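Local coordinates for protein transcriptional regulator (Pyrococcus horikoshii, PDB 1UDD) that is of unknown function but belongs to the TENA/THI-4/PQQC family of all-helical proteins and assembles as a tetramer, at residues A[66-69]-A[70-74]; A[75-79]-A[80-84]. All blocks are in the same frame, centred on the assembly; numbering follows the deposited sequence.

Contact 1: A[66-69]-A[70-74]; sequences YPLM and AELIE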
loop_
_atom_site.group_PDB
_atom_site.type_symbol
_atom_site.label_atom_id
_atom_site.label_comp_id
_atom_site.label_asym_id
_atom_site.label_seq_id
_atom_site.Cartn_x
_atom_site.Cartn_y
_atom_site.Cartn_z
ATOM N N TYR A 66 -16.103 -7.765 -0.778
ATOM C CA TYR A 66 -17.061 -8.027 0.283
ATOM C C TYR A 66 -17.760 -9.320 -0.154
ATOM O O TYR A 66 -17.951 -9.546 -1.349
ATOM C CB TYR A 66 -18.058 -6.877 0.378
ATOM C CG TYR A 66 -19.125 -7.080 1.422
ATOM C CD1 TYR A 66 -20.331 -7.696 1.096
ATOM C CD2 TYR A 66 -18.901 -6.723 2.751
ATOM C CE1 TYR A 66 -21.288 -7.962 2.071
ATOM C CE2 TYR A 66 -19.852 -6.985 3.740
ATOM C CZ TYR A 66 -21.044 -7.608 3.386
ATOM O OH TYR A 66 -21.992 -7.882 4.340
ATOM N N PRO A 67 -18.153 -10.184 0.792
ATOM C CA PRO A 67 -18.047 -10.144 2.254
ATOM C C PRO A 67 -16.741 -10.659 2.859
ATOM O O PRO A 67 -16.574 -10.608 4.078
ATOM C CB PRO A 67 -19.219 -11.006 2.692
ATOM C CG PRO A 67 -19.137 -12.126 1.691
ATOM C CD PRO A 67 -18.982 -11.336 0.380
ATOM N N LEU A 68 -15.830 -11.179 2.041
ATOM C CA LEU A 68 -14.579 -11.688 2.587
ATOM C C LEU A 68 -13.849 -10.594 3.374
ATOM O O LEU A 68 -13.234 -10.858 4.410
ATOM C CB LEU A 68 -13.668 -12.230 1.478
ATOM C CG LEU A 68 -12.275 -12.689 1.945
ATOM C CD1 LEU A 68 -12.401 -13.643 3.126
ATOM C CD2 LEU A 68 -11.553 -13.377 0.803
ATOM N N MET A 69 -13.928 -9.366 2.878
ATOM C CA MET A 69 -13.291 -8.233 3.543
ATOM C C MET A 69 -13.809 -8.092 4.982
ATOM O O MET A 69 -13.047 -7.795 5.907
ATOM C CB MET A 69 -13.593 -6.945 2.779
ATOM C CG MET A 69 -13.182 -5.699 3.519
ATOM S SD MET A 69 -14.367 -4.375 3.223
ATOM C CE MET A 69 -13.901 -3.960 1.545
ATOM N N ALA A 70 -15.106 -8.294 5.164
ATOM C CA ALA A 70 -15.701 -8.180 6.491
ATOM C C ALA A 70 -15.224 -9.317 7.392
ATOM O O ALA A 70 -14.937 -9.104 8.570
ATOM C CB ALA A 70 -17.230 -8.185 6.390
ATOM N N GLU A 71 -15.141 -10.519 6.823
ATOM C CA GLU A 71 -14.689 -11.709 7.540
ATOM C C GLU A 71 -13.257 -11.479 8.005
ATOM O O GLU A 71 -12.880 -11.848 9.112
ATOM C CB GLU A 71 -14.745 -12.932 6.607
ATOM C CG GLU A 71 -14.587 -14.273 7.302
ATOM C CD GLU A 71 -14.582 -15.456 6.332
ATOM O OE1 GLU A 71 -15.304 -15.400 5.311
ATOM O OE2 GLU A 71 -13.867 -16.451 6.602
ATOM N N LEU A 72 -12.455 -10.849 7.156
ATOM C CA LEU A 72 -11.057 -10.581 7.500
ATOM C C LEU A 72 -10.839 -9.443 8.498
ATOM O O LEU A 72 -9.972 -9.545 9.380
ATOM C CB LEU A 72 -10.246 -10.333 6.224
ATOM C CG LEU A 72 -9.486 -11.524 5.615
ATOM C CD1 LEU A 72 -10.079 -12.849 6.065
ATOM C CD2 LEU A 72 -9.494 -11.404 4.090
ATOM N N ILE A 73 -11.606 -8.361 8.381
ATOM C CA ILE A 73 -11.446 -7.252 9.317
ATOM C C ILE A 73 -11.873 -7.710 10.726
ATOM O O ILE A 73 -11.329 -7.248 11.727
ATOM C CB ILE A 73 -12.277 -6.024 8.873
ATOM C CG1 ILE A 73 -11.824 -4.775 9.626
ATOM C CG2 ILE A 73 -13.742 -6.259 9.137
ATOM C CD1 ILE A 73 -10.406 -4.308 9.269
ATOM N N GLU A 74 -12.834 -8.632 10.791
ATOM C CA GLU A 74 -13.332 -9.169 12.063
ATOM C C GLU A 74 -12.221 -9.931 12.769
ATOM O O GLU A 74 -12.060 -9.855 13.997
ATOM C CB GLU A 74 -14.493 -10.134 11.816
ATOM C CG GLU A 74 -15.030 -10.829 13.086
ATOM C CD GLU A 74 -15.800 -9.866 13.992
ATOM O OE1 GLU A 74 -16.437 -8.942 13.450
ATOM O OE2 GLU A 74 -15.785 -10.035 15.234
#

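Contact 2: A[75-79]-A[80-84]; sequences LARDE and VTVEV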
loop_
_atom_site.group_PDB
_atom_site.type_symbol
_atom_site.label_atom_id
_atom_site.label_comp_id
_atom_site.label_asym_id
_atom_site.label_seq_id
_atom_site.Cartn_x
_atom_site.Cartn_y
_atom_site.Cartn_z
ATOM N N LEU A 75 -11.465 -10.679 11.971
ATOM C CA LEU A 75 -10.349 -11.473 12.455
ATOM C C LEU A 75 -9.235 -10.529 12.934
ATOM O O LEU A 75 -8.576 -10.779 13.954
ATOM C CB LEU A 75 -9.850 -12.362 11.311
ATOM C CG LEU A 75 -8.960 -13.576 11.564
ATOM C CD1 LEU A 75 -9.636 -14.527 12.549
ATOM C CD2 LEU A 75 -8.708 -14.284 10.227
ATOM N N ALA A 76 -9.030 -9.442 12.194
ATOM C CA ALA A 76 -8.001 -8.472 12.555
ATOM C C ALA A 76 -8.425 -7.792 13.852
ATOM O O ALA A 76 -7.605 -7.567 14.739
ATOM C CB ALA A 76 -7.840 -7.435 11.453
ATOM N N ARG A 77 -9.715 -7.477 13.942
ATOM C CA ARG A 77 -10.297 -6.810 15.107
ATOM C C ARG A 77 -10.152 -7.686 16.359
ATOM O O ARG A 77 -9.747 -7.206 17.410
ATOM C CB ARG A 77 -11.771 -6.484 14.825
ATOM C CG ARG A 77 -12.517 -5.807 15.960
ATOM C CD ARG A 77 -13.185 -6.841 16.844
ATOM N NE ARG A 77 -14.000 -6.229 17.884
ATOM C CZ ARG A 77 -14.827 -6.906 18.673
ATOM N NH1 ARG A 77 -14.951 -8.221 18.539
ATOM N NH2 ARG A 77 -15.538 -6.268 19.592
ATOM N N ASP A 78 -10.458 -8.973 16.229
ATOM C CA ASP A 78 -10.334 -9.896 17.344
ATOM C C ASP A 78 -8.897 -10.027 17.813
ATOM O O ASP A 78 -8.651 -10.205 19.004
ATOM C CB ASP A 78 -10.864 -11.268 16.962
ATOM C CG ASP A 78 -12.365 -11.288 16.827
ATOM O OD1 ASP A 78 -13.010 -10.259 17.129
ATOM O OD2 ASP A 78 -12.897 -12.338 16.421
ATOM N N GLU A 79 -7.945 -9.953 16.891
ATOM C CA GLU A 79 -6.542 -10.056 17.283
ATOM C C GLU A 79 -6.190 -8.959 18.268
ATOM O O GLU A 79 -5.504 -9.205 19.250
ATOM C CB GLU A 79 -5.593 -9.907 16.091
ATOM C CG GLU A 79 -5.118 -11.200 15.467
ATOM C CD GLU A 79 -4.481 -12.146 16.462
ATOM O OE1 GLU A 79 -3.327 -11.925 16.902
ATOM O OE2 GLU A 79 -5.153 -13.125 16.806
ATOM N N VAL A 80 -6.651 -7.742 18.000
ATOM C CA VAL A 80 -6.319 -6.616 18.867
ATOM C C VAL A 80 -7.330 -6.243 19.934
ATOM O O VAL A 80 -7.226 -5.193 20.542
ATOM C CB VAL A 80 -5.973 -5.364 18.036
ATOM C CG1 VAL A 80 -4.596 -5.525 17.435
ATOM C CG2 VAL A 80 -7.011 -5.146 16.953
ATOM N N THR A 81 -8.308 -7.099 20.176
ATOM C CA THR A 81 -9.284 -6.803 21.213
ATOM C C THR A 81 -9.426 -8.017 22.122
ATOM O O THR A 81 -8.819 -8.079 23.190
ATOM C CB THR A 81 -10.654 -6.424 20.608
ATOM O OG1 THR A 81 -11.193 -7.530 19.876
ATOM C CG2 THR A 81 -10.499 -5.246 19.675
ATOM N N VAL A 82 -10.214 -8.988 21.688
ATOM C CA VAL A 82 -10.419 -10.211 22.450
ATOM C C VAL A 82 -9.073 -10.835 22.810
ATOM O O VAL A 82 -8.841 -11.190 23.963
ATOM C CB VAL A 82 -11.217 -11.243 21.628
ATOM C CG1 VAL A 82 -11.456 -12.487 22.455
ATOM C CG2 VAL A 82 -12.531 -10.640 21.151
ATOM N N GLU A 83 -8.189 -10.962 21.820
ATOM C CA GLU A 83 -6.882 -11.575 22.029
ATOM C C GLU A 83 -5.906 -10.753 22.865
ATOM O O GLU A 83 -5.047 -11.314 23.547
ATOM C CB GLU A 83 -6.234 -11.932 20.684
ATOM C CG GLU A 83 -6.969 -13.015 19.929
ATOM C CD GLU A 83 -7.268 -14.218 20.800
ATOM O OE1 GLU A 83 -6.318 -14.801 21.355
ATOM O OE2 GLU A 83 -8.450 -14.582 20.933
ATOM N N VAL A 84 -6.002 -9.431 22.795
ATOM C CA VAL A 84 -5.132 -8.606 23.617
ATOM C C VAL A 84 -5.586 -8.821 25.068
ATOM O O VAL A 84 -4.763 -8.868 25.988
ATOM C CB VAL A 84 -5.241 -7.118 23.241
ATOM C CG1 VAL A 84 -4.730 -6.258 24.383
ATOM C CG2 VAL A 84 -4.429 -6.847 21.980
#

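Contact 1: A[66-69]-A[70-74]
P67, just ahead of helix 68-79, and L68, its first residue, meet A70, E71 and L72 at the start of the helix, part of the all-helical TenA-family fold. The peptide bond before P67 is cis. P67 O accepts a bond from E71 N at 3.1 Å, nearly straight at the hydrogen (161°). A70 N also reaches this oxygen, but weakly. L72 N to L68 O and I73 N to M69 O, both 2.9 Å, continue the i to i+4 pattern of the helix.

The side chains meet on two sides of this turn. L68 has CG anti to its backbone N (chi1 175°), which brings CG and CD1 up to the methyls of L72. The two leucines cross obliquely, with L68 CG 3.7 Å from L72 CD2. L68 CD1 fits against both methyls of L72. I60 of helix 36-63 packs on L72, and I181 of helix 169-183 packs on L68, so the pair joins the turn to two other helices.

On another side, the Y66 ring lies against P67, whose CB stands 3.7 Å above the ring plane, over its centre. F47 of the second subunit makes an edge-to-face contact with Y66, and R55 of that subunit packs on M69. The Y66 and M69 side of this region therefore borders the second subunit. The A70 methyl meets the Y66 ring obliquely, with CB 3.9 Å from CE2.

Contact 2: A[75-79]-A[80-84]
A helix-to-helix junction brings these residues together: V80 is the first residue after helix 68-79 to leave helical backbone angles, and helix 82-93 starts just after T81. T81 occupies the N-cap position of the second helix, but its side chain makes no capping bond. It turns back instead, and T81 OG1 donates to R77 O at 2.9 Å. The hydroxyl comes from above the carbonyl plane, 42° out of it. With chi1 at 63°, OG1 sits between the backbone N and the carbonyl carbon of T81, on the side facing R77.

The same OG1 lies over one face of the R77 guanidinium, 3.6 Å above its plane and offset toward the rim. The two side chains cross at about a right angle. R77 NH1 forms a salt bridge with D78 OD1 at 3.1 Å, with the oxygen close to the guanidinium plane. R77 NE is paired with E74 of the second subunit, so two carboxylates hold the group and restrict its rotation.

The backbone spans the turn through D78 O. E83 N meets it at 3.0 Å, nearly straight at 169°, while T81 N gives it a weak bond. V80 N bonds weakly to A76 O and to R77 O. V80 is buried and also packs on T54 of helix 36-63. Across the turn, E79 and E83 cross at a slant, their carboxylate planes nearly parallel. Their charged oxygens do not touch, and the closest side-chain approach is E79 OE2 to E83 CG, at 3.6 Å.

Contacts 1 and 2 follow one another along the chain without a gap, and their centres are about 14 Å apart. Both use helix 68-79: contact 1 covers the approach to the helix and its first turns, and contact 2 its last residues and the turn into helix 82-93. They lie on the same side of the chain's centre, and both pack against helix 36-63. Both also face the second subunit. The reciprocal E74-R77 pairing links segment 70-74 of one subunit to segment 75-79 of the other. The Y66 and V84 side chains likewise meet across the interface. Helix 68-79 thus meets the second subunit along its length, from M69 to R77.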